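Local coordinates for methyltransferase domain-containing protein (Serratia marcescens, PDB 7CLF) that probably transfers a methyl group from S-adenosyl-L-methionine to an oxygen of its substrate, as a dimerising O-methyltransferase of the class II family, at the S-adenosyl-L-homocysteine site. Coordinates in Å, arbitrary orientation; residue numbers count along the deposited sequence, not the author numbering.

The S-adenosyl-L-homocysteine site. Residues 132, 136, 146, 149, 153, 176-178, 199-200, 203, 225-228, 243-245, 248-249, 331. With SAH (S-adenosyl-L-homocysteine), chain B.
S-adenosyl-L-homocysteine, the demethylated product of the cofactor, lies almost wholly buried in the methyltransferase pocket. At the adenine end, the backbone N of Val227 gives a nearly straight bond (170° at H) to N1, while the 6-amino group N6 donates to Asp226 OD1, 2.9 Å away, reading adenine's edge. Asp226 holds CG anti to its backbone N (chi1 -177°), and OD1, met by N6 from above the carboxylate plane, is steadied by the backbone N of Ile228. Tyr249 points its hydroxyl OH at N7, 2.6 Å away, with N7 in the phenol plane. Leu200 spreads over one purine face, CG and CD1 above the two rings; Met245 SD, brought in by bends at chi2 and chi3, packs against the other. Phe132 offers its face to the C8 edge of the ligand.

Glu199 clasps the ribose diol: the syn lone pairs of OE1 and OE2 take O3' (2.6 Å) and O2' (2.8 Å), while the anti lone pairs accept the backbone N atoms of Gly178 and Leu200, locking the carboxylate's rotation. Tyr136 OH bonds to O2'. Gln146 NE2 donates to O3' at 3.0 Å. Leu149 CD1 gives the thioether SD an apolar neighbour.

Gly176, in the glycine-rich loop, and Gly243 lack side chains, so their backbones come close and their carbonyl oxygens receive the amine. Arg331, long enough to carry its charge to the carboxylate, lies flat over Trp244 and directs NH1 and NH2, in the guanidinium plane, both at O, a salt bridge, with NH2 weakly reaching OXT; water links OXT to Leu149 O.

The pocket crowns the Rossmann-like sheet, at the ends of strands 171-175, 194-199 and 239-243, with helix 139-163 alongside.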
loop_
_atom_site.group_PDB
_atom_site.type_symbol
_atom_site.label_atom_id
_atom_site.label_comp_id
_atom_site.label_asym_id
_atom_site.label_seq_id
_atom_site.Cartn_x
_atom_site.Cartn_y
_atom_site.Cartn_z
ATOM N N PHE A 132 -6.082 7.527 -20.911
ATOM C CA PHE A 132 -5.486 8.849 -21.043
ATOM C C PHE A 132 -6.537 9.955 -21.037
ATOM O O PHE A 132 -6.276 11.035 -20.505
ATOM C CB PHE A 132 -4.594 8.887 -22.278
ATOM C CG PHE A 132 -3.301 8.161 -22.076
ATOM C CD1 PHE A 132 -2.292 8.725 -21.282
ATOM C CD2 PHE A 132 -3.101 6.906 -22.617
ATOM C CE1 PHE A 132 -1.089 8.065 -21.066
ATOM C CE2 PHE A 132 -1.912 6.238 -22.399
ATOM C CZ PHE A 132 -0.896 6.823 -21.615
ATOM N N TYR A 136 -6.225 12.695 -18.257
ATOM C CA TYR A 136 -6.020 14.034 -18.777
ATOM C C TYR A 136 -7.249 14.936 -18.673
ATOM O O TYR A 136 -7.250 16.005 -19.284
ATOM C CB TYR A 136 -5.581 13.959 -20.244
ATOM C CG TYR A 136 -4.188 13.411 -20.497
ATOM C CD1 TYR A 136 -3.294 13.178 -19.457
ATOM C CD2 TYR A 136 -3.760 13.147 -21.792
ATOM C CE1 TYR A 136 -2.022 12.692 -19.706
ATOM C CE2 TYR A 136 -2.488 12.665 -22.043
ATOM C CZ TYR A 136 -1.624 12.445 -20.994
ATOM O OH TYR A 136 -0.368 11.967 -21.264
ATOM N N GLN A 146 2.820 14.323 -16.038
ATOM C CA GLN A 146 3.989 14.658 -16.843
ATOM C C GLN A 146 5.157 15.127 -15.978
ATOM O O GLN A 146 6.317 14.883 -16.326
ATOM C CB GLN A 146 3.633 15.737 -17.874
ATOM C CG GLN A 146 2.621 15.325 -18.955
ATOM C CD GLN A 146 3.024 14.065 -19.718
ATOM O OE1 GLN A 146 4.194 13.695 -19.755
ATOM N NE2 GLN A 146 2.045 13.401 -20.339
ATOM N N LEU A 149 6.734 11.893 -14.220
ATOM C CA LEU A 149 7.408 11.069 -15.220
ATOM C C LEU A 149 8.684 11.740 -15.711
ATOM O O LEU A 149 9.698 11.065 -15.942
ATOM C CB LEU A 149 6.485 10.794 -16.408
ATOM C CG LEU A 149 5.390 9.744 -16.273
ATOM C CD1 LEU A 149 4.693 9.651 -17.603
ATOM C CD2 LEU A 149 5.940 8.389 -15.875
ATOM N N ALA A 153 12.491 10.194 -15.873
ATOM C CA ALA A 153 13.155 10.001 -17.158
ATOM C C ALA A 153 14.501 10.704 -17.248
ATOM O O ALA A 153 15.235 10.475 -18.217
ATOM C CB ALA A 153 12.251 10.496 -18.303
ATOM N N GLY A 176 4.824 10.802 -28.333
ATOM C CA GLY A 176 4.506 10.572 -26.937
ATOM C C GLY A 176 5.542 11.129 -25.986
ATOM O O GLY A 176 5.733 10.584 -24.892
ATOM N N SER A 177 6.204 12.221 -26.375
ATOM C CA SER A 177 7.313 12.797 -25.619
ATOM C C SER A 177 6.923 13.150 -24.191
ATOM O O SER A 177 7.788 13.166 -23.311
ATOM C CB SER A 177 7.828 14.035 -26.365
ATOM O OG SER A 177 9.037 14.550 -25.821
ATOM N N GLY A 178 5.651 13.431 -23.941
ATOM C CA GLY A 178 5.215 13.751 -22.602
ATOM C C GLY A 178 5.535 15.172 -22.210
ATOM O O GLY A 178 4.932 16.117 -22.723
ATOM N N GLU A 199 1.890 14.406 -29.861
ATOM C CA GLU A 199 1.262 14.054 -28.594
ATOM C C GLU A 199 -0.257 14.118 -28.701
ATOM O O GLU A 199 -0.823 14.689 -29.640
ATOM C CB GLU A 199 1.745 14.952 -27.451
ATOM C CG GLU A 199 2.793 14.280 -26.580
ATOM C CD GLU A 199 2.202 13.266 -25.600
ATOM O OE1 GLU A 199 2.977 12.782 -24.758
ATOM O OE2 GLU A 199 0.985 12.948 -25.668
ATOM N N LEU A 200 -0.909 13.501 -27.717
ATOM C CA LEU A 200 -2.354 13.583 -27.592
ATOM C C LEU A 200 -2.767 15.021 -27.267
ATOM O O LEU A 200 -1.957 15.818 -26.782
ATOM C CB LEU A 200 -2.847 12.624 -26.514
ATOM C CG LEU A 200 -2.674 11.130 -26.787
ATOM C CD1 LEU A 200 -3.090 10.325 -25.562
ATOM C CD2 LEU A 200 -3.470 10.688 -28.014
ATOM N N ALA A 203 -2.190 16.623 -23.703
ATOM C CA ALA A 203 -0.783 16.727 -23.358
ATOM C C ALA A 203 -0.078 17.724 -24.260
ATOM O O ALA A 203 0.851 18.408 -23.814
ATOM C CB ALA A 203 -0.111 15.349 -23.431
ATOM N N GLY A 225 -1.657 14.365 -32.462
ATOM C CA GLY A 225 -1.893 13.181 -33.255
ATOM C C GLY A 225 -2.340 12.017 -32.406
ATOM O O GLY A 225 -2.651 12.163 -31.219
ATOM N N ASP A 226 -2.383 10.856 -33.051
ATOM C CA ASP A 226 -2.734 9.603 -32.393
ATOM C C ASP A 226 -1.993 8.506 -33.137
ATOM O O ASP A 226 -2.260 8.270 -34.319
ATOM C CB ASP A 226 -4.246 9.378 -32.408
ATOM C CG ASP A 226 -4.662 8.117 -31.677
ATOM O OD1 ASP A 226 -3.801 7.264 -31.347
ATOM O OD2 ASP A 226 -5.874 7.984 -31.439
ATOM N N VAL A 227 -1.056 7.848 -32.449
ATOM C CA VAL A 227 -0.232 6.836 -33.099
ATOM C C VAL A 227 -1.008 5.544 -33.317
ATOM O O VAL A 227 -0.607 4.712 -34.141
ATOM C CB VAL A 227 1.054 6.603 -32.276
ATOM C CG1 VAL A 227 0.729 6.006 -30.919
ATOM C CG2 VAL A 227 2.043 5.728 -33.032
ATOM N N ILE A 228 -2.124 5.358 -32.612
ATOM C CA ILE A 228 -2.922 4.155 -32.802
ATOM C C ILE A 228 -3.852 4.305 -34.002
ATOM O O ILE A 228 -4.091 3.342 -34.733
ATOM C CB ILE A 228 -3.709 3.822 -31.525
ATOM C CG1 ILE A 228 -2.766 3.626 -30.342
ATOM C CG2 ILE A 228 -4.535 2.559 -31.723
ATOM C CD1 ILE A 228 -3.496 3.625 -29.045
ATOM N N GLY A 243 9.065 6.730 -26.402
ATOM C CA GLY A 243 9.567 6.403 -25.079
ATOM C C GLY A 243 8.513 6.055 -24.053
ATOM O O GLY A 243 7.650 6.868 -23.724
ATOM N N TRP A 244 8.591 4.860 -23.520
ATOM C CA TRP A 244 7.690 4.466 -22.412
ATOM C C TRP A 244 6.207 4.551 -22.779
ATOM O O TRP A 244 5.452 4.942 -21.952
ATOM C CB TRP A 244 8.053 5.235 -21.143
ATOM C CG TRP A 244 8.519 4.299 -20.079
ATOM C CD1 TRP A 244 9.021 3.048 -20.257
ATOM C CD2 TRP A 244 8.467 4.506 -18.663
ATOM N NE1 TRP A 244 9.285 2.464 -19.052
ATOM C CE2 TRP A 244 8.950 3.335 -18.055
ATOM C CE3 TRP A 244 8.033 5.551 -17.854
ATOM C CZ2 TRP A 244 9.032 3.199 -16.676
ATOM C CZ3 TRP A 244 8.107 5.417 -16.491
ATOM C CH2 TRP A 244 8.600 4.256 -15.913
ATOM N N MET A 245 5.846 4.210 -24.010
ATOM C CA MET A 245 4.444 4.196 -24.405
ATOM C C MET A 245 3.919 2.821 -24.789
ATOM O O MET A 245 2.737 2.554 -24.580
ATOM C CB MET A 245 4.196 5.156 -25.578
ATOM C CG MET A 245 2.771 5.658 -25.615
ATOM S SD MET A 245 2.195 5.806 -27.299
ATOM C CE MET A 245 2.549 4.140 -27.790
ATOM N N ASP A 248 1.863 0.829 -22.290
ATOM C CA ASP A 248 0.548 1.305 -21.906
ATOM C C ASP A 248 -0.560 0.665 -22.737
ATOM O O ASP A 248 -1.725 1.038 -22.575
ATOM C CB ASP A 248 0.487 2.832 -22.019
ATOM C CG ASP A 248 1.312 3.530 -20.949
ATOM O OD1 ASP A 248 1.199 3.145 -19.772
ATOM O OD2 ASP A 248 2.088 4.451 -21.287
ATOM N N TYR A 249 -0.228 -0.305 -23.590
ATOM C CA TYR A 249 -1.204 -0.893 -24.499
ATOM C C TYR A 249 -0.973 -2.383 -24.668
ATOM O O TYR A 249 0.136 -2.896 -24.492
ATOM C CB TYR A 249 -1.168 -0.219 -25.883
ATOM C CG TYR A 249 -1.576 1.225 -25.854
ATOM C CD1 TYR A 249 -2.902 1.580 -25.710
ATOM C CD2 TYR A 249 -0.629 2.241 -25.962
ATOM C CE1 TYR A 249 -3.286 2.906 -25.684
ATOM C CE2 TYR A 249 -1.003 3.573 -25.922
ATOM C CZ TYR A 249 -2.338 3.899 -25.797
ATOM O OH TYR A 249 -2.740 5.214 -25.776
ATOM N N ARG A 331 17.030 2.086 -19.457
ATOM C CA ARG A 331 16.098 1.536 -20.426
ATOM C C ARG A 331 16.816 0.620 -21.409
ATOM O O ARG A 331 18.039 0.650 -21.550
ATOM C CB ARG A 331 15.378 2.654 -21.194
ATOM C CG ARG A 331 14.565 3.588 -20.292
ATOM C CD ARG A 331 13.589 4.442 -21.104
ATOM N NE ARG A 331 12.873 5.415 -20.281
ATOM C CZ ARG A 331 12.061 6.339 -20.781
ATOM N NH1 ARG A 331 11.862 6.394 -22.092
ATOM N NH2 ARG A 331 11.445 7.196 -19.980
HETATM N N SAH B . 8.067 9.626 -23.597
HETATM C CA SAH B . 8.034 10.073 -22.205
HETATM C CB SAH B . 6.638 9.903 -21.579
HETATM C CG SAH B . 6.003 8.511 -21.526
HETATM S SD SAH B . 4.302 8.554 -20.842
HETATM C C SAH B . 9.092 9.316 -21.413
HETATM O O SAH B . 9.876 8.552 -21.984
HETATM O OXT SAH B . 9.197 9.467 -20.192
HETATM C "C5'" SAH B . 3.529 8.049 -22.402
HETATM C "C4'" SAH B . 3.104 9.218 -23.292
HETATM O "O4'" SAH B . 2.518 8.706 -24.483
HETATM C "C3'" SAH B . 2.049 10.078 -22.621
HETATM O "O3'" SAH B . 2.489 11.407 -22.550
HETATM C "C2'" SAH B . 0.837 9.980 -23.527
HETATM O "O2'" SAH B . 0.161 11.205 -23.677
HETATM C "C1'" SAH B . 1.413 9.496 -24.835
HETATM N N9 SAH B . 0.427 8.711 -25.592
HETATM C C8 SAH B . -0.376 7.699 -25.136
HETATM N N7 SAH B . -1.140 7.252 -26.165
HETATM C C5 SAH B . -0.841 7.971 -27.263
HETATM C C6 SAH B . -1.324 7.928 -28.563
HETATM N N6 SAH B . -2.264 7.042 -28.896
HETATM N N1 SAH B . -0.819 8.809 -29.499
HETATM C C2 SAH B . 0.157 9.709 -29.138
HETATM N N3 SAH B . 0.636 9.750 -27.835
HETATM C C4 SAH B . 0.141 8.891 -26.921
HETATM O O HOH W 1 9.716 8.471 -17.268
#